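Local atomic coordinates of xylosidase (Xanthomonas axonopodis pv. citri, PDB entry 6XN2), a protein that probably hydrolyses xylosidic bonds in xylo-oligosaccharides, as a family 43 glycoside hydrolase, and binds xylotriose. Residues Gln124-Phe133 / Gly145-Phe156. Residues are numbered along the deposited sequence; the frame is centred on the assembly and turned at random.
Sequences QRNGKTYLYF and GVAVGDRPEGPF
Thr129 and Gly149 form a hydrogen-bonded pair near the open end of a beta hairpin, strands 128-136 and 142-149. These are the central strands of one four-stranded antiparallel blade of the GH43 beta-propeller. Leu131 pairs with Ala147 and Phe133 with Gly145 in the same way; Leu131 N reaches Ala147 O at 2.7 Å, nearly straight at 172°. Tyr132 and Val146 lie side by side, and Val146 CG2 sits over one face of the Tyr132 ring, offset toward its rim, 3.8 Å from the centroid. The Tyr132 OH bonds to Met226 O. Lys128 NZ closes a salt bridge to the syn side of Asp150 OD1 at 2.6 Å.

Thr129 can be followed outward. Thr129 CB lies 3.7 Å from Arg151 O. Thr129 CG2, anti to the backbone N, rests 3.8 Å from Phe156 CE2. Thr129 OG1 lies against Pro152 N and accepts a hydrogen bond from Gln124 NE2 at 3.0 Å. Gln124 NE2 also touches Pro152 CD and makes a weak hydrogen bond to Asp57 OD2. Tyr63 of strand 59-67 packs on Thr129 and Leu131. The Phe156 ring is clamped between Gly154 CA and Leu131 CB, on opposite faces. Leu131 CB stands over the Phe156 ring centre, 4.0 Å from the centroid, while Thr129 O meets the ring edge in plane.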
loop_
_atom_site.group_PDB
_atom_site.type_symbol
_atom_site.label_atom_id
_atom_site.label_comp_id
_atom_site.label_asym_id
_atom_site.label_seq_id
_atom_site.Cartn_x
_atom_site.Cartn_y
_atom_site.Cartn_z
ATOM N N GLN A 124 5.576 2.097 -14.667
ATOM C CA GLN A 124 6.339 2.075 -15.906
ATOM C C GLN A 124 5.937 3.220 -16.818
ATOM O O GLN A 124 4.769 3.608 -16.882
ATOM C CB GLN A 124 6.160 0.744 -16.638
ATOM C CG GLN A 124 6.785 -0.454 -15.935
ATOM C CD GLN A 124 6.876 -1.668 -16.836
ATOM O OE1 GLN A 124 5.963 -1.948 -17.614
ATOM N NE2 GLN A 124 7.984 -2.391 -16.746
ATOM N N ARG A 125 6.921 3.721 -17.538
ATOM C CA ARG A 125 6.757 4.749 -18.528
ATOM C C ARG A 125 8.019 4.828 -19.346
ATOM O O ARG A 125 9.072 4.669 -18.849
ATOM C CB ARG A 125 6.434 6.119 -17.958
ATOM C CG ARG A 125 5.600 6.989 -18.876
ATOM C CD ARG A 125 5.464 8.386 -18.339
ATOM N NE ARG A 125 4.454 9.172 -18.998
ATOM C CZ ARG A 125 4.663 9.903 -20.084
ATOM N NH1 ARG A 125 3.683 10.603 -20.600
ATOM N NH2 ARG A 125 5.847 9.940 -20.658
ATOM N N ASN A 126 7.846 5.044 -20.627
ATOM C CA ASN A 126 8.933 5.197 -21.572
ATOM C C ASN A 126 9.951 4.089 -21.529
ATOM O O ASN A 126 11.088 4.327 -21.701
ATOM C CB ASN A 126 9.607 6.550 -21.380
ATOM C CG ASN A 126 8.643 7.701 -21.421
ATOM O OD1 ASN A 126 8.349 8.316 -20.427
ATOM N ND2 ASN A 126 8.175 8.003 -22.591
ATOM N N GLY A 127 9.515 2.864 -21.299
ATOM C CA GLY A 127 10.414 1.721 -21.241
ATOM C C GLY A 127 11.185 1.595 -19.939
ATOM O O GLY A 127 11.956 0.653 -19.749
ATOM N N LYS A 128 10.971 2.549 -19.040
ATOM C CA LYS A 128 11.626 2.548 -17.741
ATOM C C LYS A 128 10.671 2.003 -16.697
ATOM O O LYS A 128 9.461 2.079 -16.864
ATOM C CB LYS A 128 12.066 3.957 -17.346
ATOM C CG LYS A 128 12.943 4.657 -18.389
ATOM C CD LYS A 128 14.343 4.088 -18.391
ATOM C CE LYS A 128 15.161 4.678 -19.528
ATOM N NZ LYS A 128 16.589 4.215 -19.494
ATOM N N THR A 129 11.202 1.503 -15.607
ATOM C CA THR A 129 10.422 1.077 -14.470
ATOM C C THR A 129 10.901 1.917 -13.307
ATOM O O THR A 129 12.060 2.086 -13.112
ATOM C CB THR A 129 10.590 -0.407 -14.123
ATOM O OG1 THR A 129 10.278 -1.200 -15.242
ATOM C CG2 THR A 129 9.684 -0.801 -12.992
ATOM N N TYR A 130 9.972 2.457 -12.555
ATOM C CA TYR A 130 10.296 3.281 -11.431
ATOM C C TYR A 130 9.868 2.634 -10.142
ATOM O O TYR A 130 8.805 2.187 -10.061
ATOM C CB TYR A 130 9.637 4.643 -11.571
ATOM C CG TYR A 130 10.024 5.357 -12.827
ATOM C CD1 TYR A 130 9.351 5.152 -13.979
ATOM C CD2 TYR A 130 11.068 6.208 -12.855
ATOM C CE1 TYR A 130 9.709 5.789 -15.139
ATOM C CE2 TYR A 130 11.434 6.847 -14.008
ATOM C CZ TYR A 130 10.749 6.628 -15.141
ATOM O OH TYR A 130 11.093 7.240 -16.275
ATOM N N LEU A 131 10.741 2.599 -9.151
ATOM C CA LEU A 131 10.430 2.043 -7.855
ATOM C C LEU A 131 10.246 3.164 -6.863
ATOM O O LEU A 131 11.147 3.848 -6.583
ATOM C CB LEU A 131 11.508 1.073 -7.389
ATOM C CG LEU A 131 11.300 0.315 -6.083
ATOM C CD1 LEU A 131 10.055 -0.507 -6.132
ATOM C CD2 LEU A 131 12.451 -0.588 -5.778
ATOM N N TYR A 132 9.032 3.362 -6.395
ATOM C CA TYR A 132 8.725 4.402 -5.418
ATOM C C TYR A 132 8.759 3.816 -4.017
ATOM O O TYR A 132 8.174 2.767 -3.779
ATOM C CB TYR A 132 7.352 5.021 -5.697
ATOM C CG TYR A 132 7.269 5.649 -7.054
ATOM C CD1 TYR A 132 7.020 4.875 -8.182
ATOM C CD2 TYR A 132 7.461 7.016 -7.216
ATOM C CE1 TYR A 132 6.961 5.449 -9.437
ATOM C CE2 TYR A 132 7.405 7.601 -8.466
ATOM C CZ TYR A 132 7.154 6.815 -9.570
ATOM O OH TYR A 132 7.094 7.391 -10.813
ATOM N N PHE A 133 9.438 4.487 -3.092
ATOM C CA PHE A 133 9.589 3.940 -1.746
ATOM C C PHE A 133 9.660 5.019 -0.674
ATOM O O PHE A 133 10.244 6.084 -0.891
ATOM C CB PHE A 133 10.846 3.061 -1.674
ATOM C CG PHE A 133 12.127 3.819 -1.895
ATOM C CD1 PHE A 133 12.559 4.111 -3.177
ATOM C CD2 PHE A 133 12.899 4.236 -0.821
ATOM C CE1 PHE A 133 13.732 4.813 -3.390
ATOM C CE2 PHE A 133 14.076 4.948 -1.032
ATOM C CZ PHE A 133 14.493 5.224 -2.311
ATOM N N GLY A 145 11.115 8.507 -1.944
ATOM C CA GLY A 145 12.107 8.590 -2.997
ATOM C C GLY A 145 11.718 7.715 -4.171
ATOM O O GLY A 145 10.753 6.954 -4.097
ATOM N N VAL A 146 12.456 7.824 -5.263
ATOM C CA VAL A 146 12.208 6.955 -6.403
ATOM C C VAL A 146 13.545 6.415 -6.929
ATOM O O VAL A 146 14.599 7.041 -6.761
ATOM C CB VAL A 146 11.401 7.692 -7.519
ATOM C CG1 VAL A 146 12.219 8.824 -8.129
ATOM C CG2 VAL A 146 10.922 6.716 -8.597
ATOM N N ALA A 147 13.493 5.232 -7.531
ATOM C CA ALA A 147 14.657 4.603 -8.140
ATOM C C ALA A 147 14.299 4.130 -9.546
ATOM O O ALA A 147 13.173 3.696 -9.794
ATOM C CB ALA A 147 15.142 3.452 -7.284
ATOM N N VAL A 148 15.245 4.231 -10.472
ATOM C CA VAL A 148 14.951 3.968 -11.877
ATOM C C VAL A 148 15.704 2.741 -12.406
ATOM O O VAL A 148 16.870 2.520 -12.072
ATOM C CB VAL A 148 15.289 5.199 -12.744
ATOM C CG1 VAL A 148 14.654 5.081 -14.124
ATOM C CG2 VAL A 148 14.810 6.474 -12.048
ATOM N N GLY A 149 15.036 1.986 -13.245
ATOM C CA GLY A 149 15.582 0.820 -13.880
ATOM C C GLY A 149 15.094 0.669 -15.295
ATOM O O GLY A 149 14.189 1.318 -15.706
ATOM N N ASP A 150 15.735 -0.217 -16.033
ATOM C CA ASP A 150 15.376 -0.460 -17.402
ATOM C C ASP A 150 14.545 -1.721 -17.575
ATOM O O ASP A 150 14.150 -2.054 -18.653
ATOM C CB ASP A 150 16.620 -0.513 -18.269
ATOM C CG ASP A 150 17.205 0.831 -18.503
ATOM O OD1 ASP A 150 16.501 1.711 -18.927
ATOM O OD2 ASP A 150 18.369 0.987 -18.261
ATOM N N ARG A 151 14.314 -2.408 -16.473
ATOM C CA ARG A 151 13.538 -3.611 -16.425
ATOM C C ARG A 151 12.756 -3.594 -15.138
ATOM O O ARG A 151 13.189 -3.056 -14.179
ATOM C CB ARG A 151 14.442 -4.847 -16.408
ATOM C CG ARG A 151 15.209 -5.104 -17.673
ATOM C CD ARG A 151 16.060 -6.358 -17.583
ATOM N NE ARG A 151 17.203 -6.231 -16.676
ATOM C CZ ARG A 151 17.665 -7.197 -15.886
ATOM N NH1 ARG A 151 17.103 -8.388 -15.892
ATOM N NH2 ARG A 151 18.698 -6.974 -15.093
ATOM N N PRO A 152 11.613 -4.269 -15.120
ATOM C CA PRO A 152 10.742 -4.412 -13.946
ATOM C C PRO A 152 11.397 -5.116 -12.769
ATOM O O PRO A 152 11.066 -4.835 -11.665
ATOM C CB PRO A 152 9.572 -5.203 -14.461
ATOM C CG PRO A 152 9.969 -5.709 -15.770
ATOM C CD PRO A 152 10.968 -4.777 -16.319
ATOM N N GLU A 153 12.366 -5.979 -13.010
ATOM C CA GLU A 153 13.092 -6.629 -11.949
ATOM C C GLU A 153 14.314 -5.843 -11.557
ATOM O O GLU A 153 15.065 -6.245 -10.739
ATOM C CB GLU A 153 13.515 -8.020 -12.361
ATOM C CG GLU A 153 14.428 -8.041 -13.536
ATOM C CD GLU A 153 13.717 -8.337 -14.817
ATOM O OE1 GLU A 153 12.721 -7.708 -15.154
ATOM O OE2 GLU A 153 14.188 -9.204 -15.517
ATOM N N GLY A 154 14.528 -4.723 -12.187
ATOM C CA GLY A 154 15.629 -3.922 -11.864
ATOM C C GLY A 154 16.950 -4.378 -12.401
ATOM O O GLY A 154 17.008 -5.042 -13.396
ATOM N N PRO A 155 18.026 -3.977 -11.752
ATOM C CA PRO A 155 18.197 -3.224 -10.512
ATOM C C PRO A 155 17.882 -1.745 -10.685
ATOM O O PRO A 155 17.870 -1.276 -11.771
ATOM C CB PRO A 155 19.653 -3.404 -10.237
ATOM C CG PRO A 155 20.237 -3.403 -11.587
ATOM C CD PRO A 155 19.310 -4.200 -12.410
ATOM N N PHE A 156 17.526 -1.092 -9.613
ATOM C CA PHE A 156 17.124 0.275 -9.671
ATOM C C PHE A 156 18.168 1.161 -9.076
ATOM O O PHE A 156 18.730 0.842 -8.076
ATOM C CB PHE A 156 15.807 0.457 -8.925
ATOM C CG PHE A 156 14.694 -0.377 -9.451
ATOM C CD1 PHE A 156 14.480 -1.639 -8.981
ATOM C CD2 PHE A 156 13.876 0.088 -10.427
ATOM C CE1 PHE A 156 13.475 -2.408 -9.479
ATOM C CE2 PHE A 156 12.877 -0.673 -10.927
ATOM C CZ PHE A 156 12.671 -1.923 -10.457
HETATM O O HOH W 1 13.522 -1.161 -20.944
HETATM O O HOH W 2 14.906 1.114 -20.899
#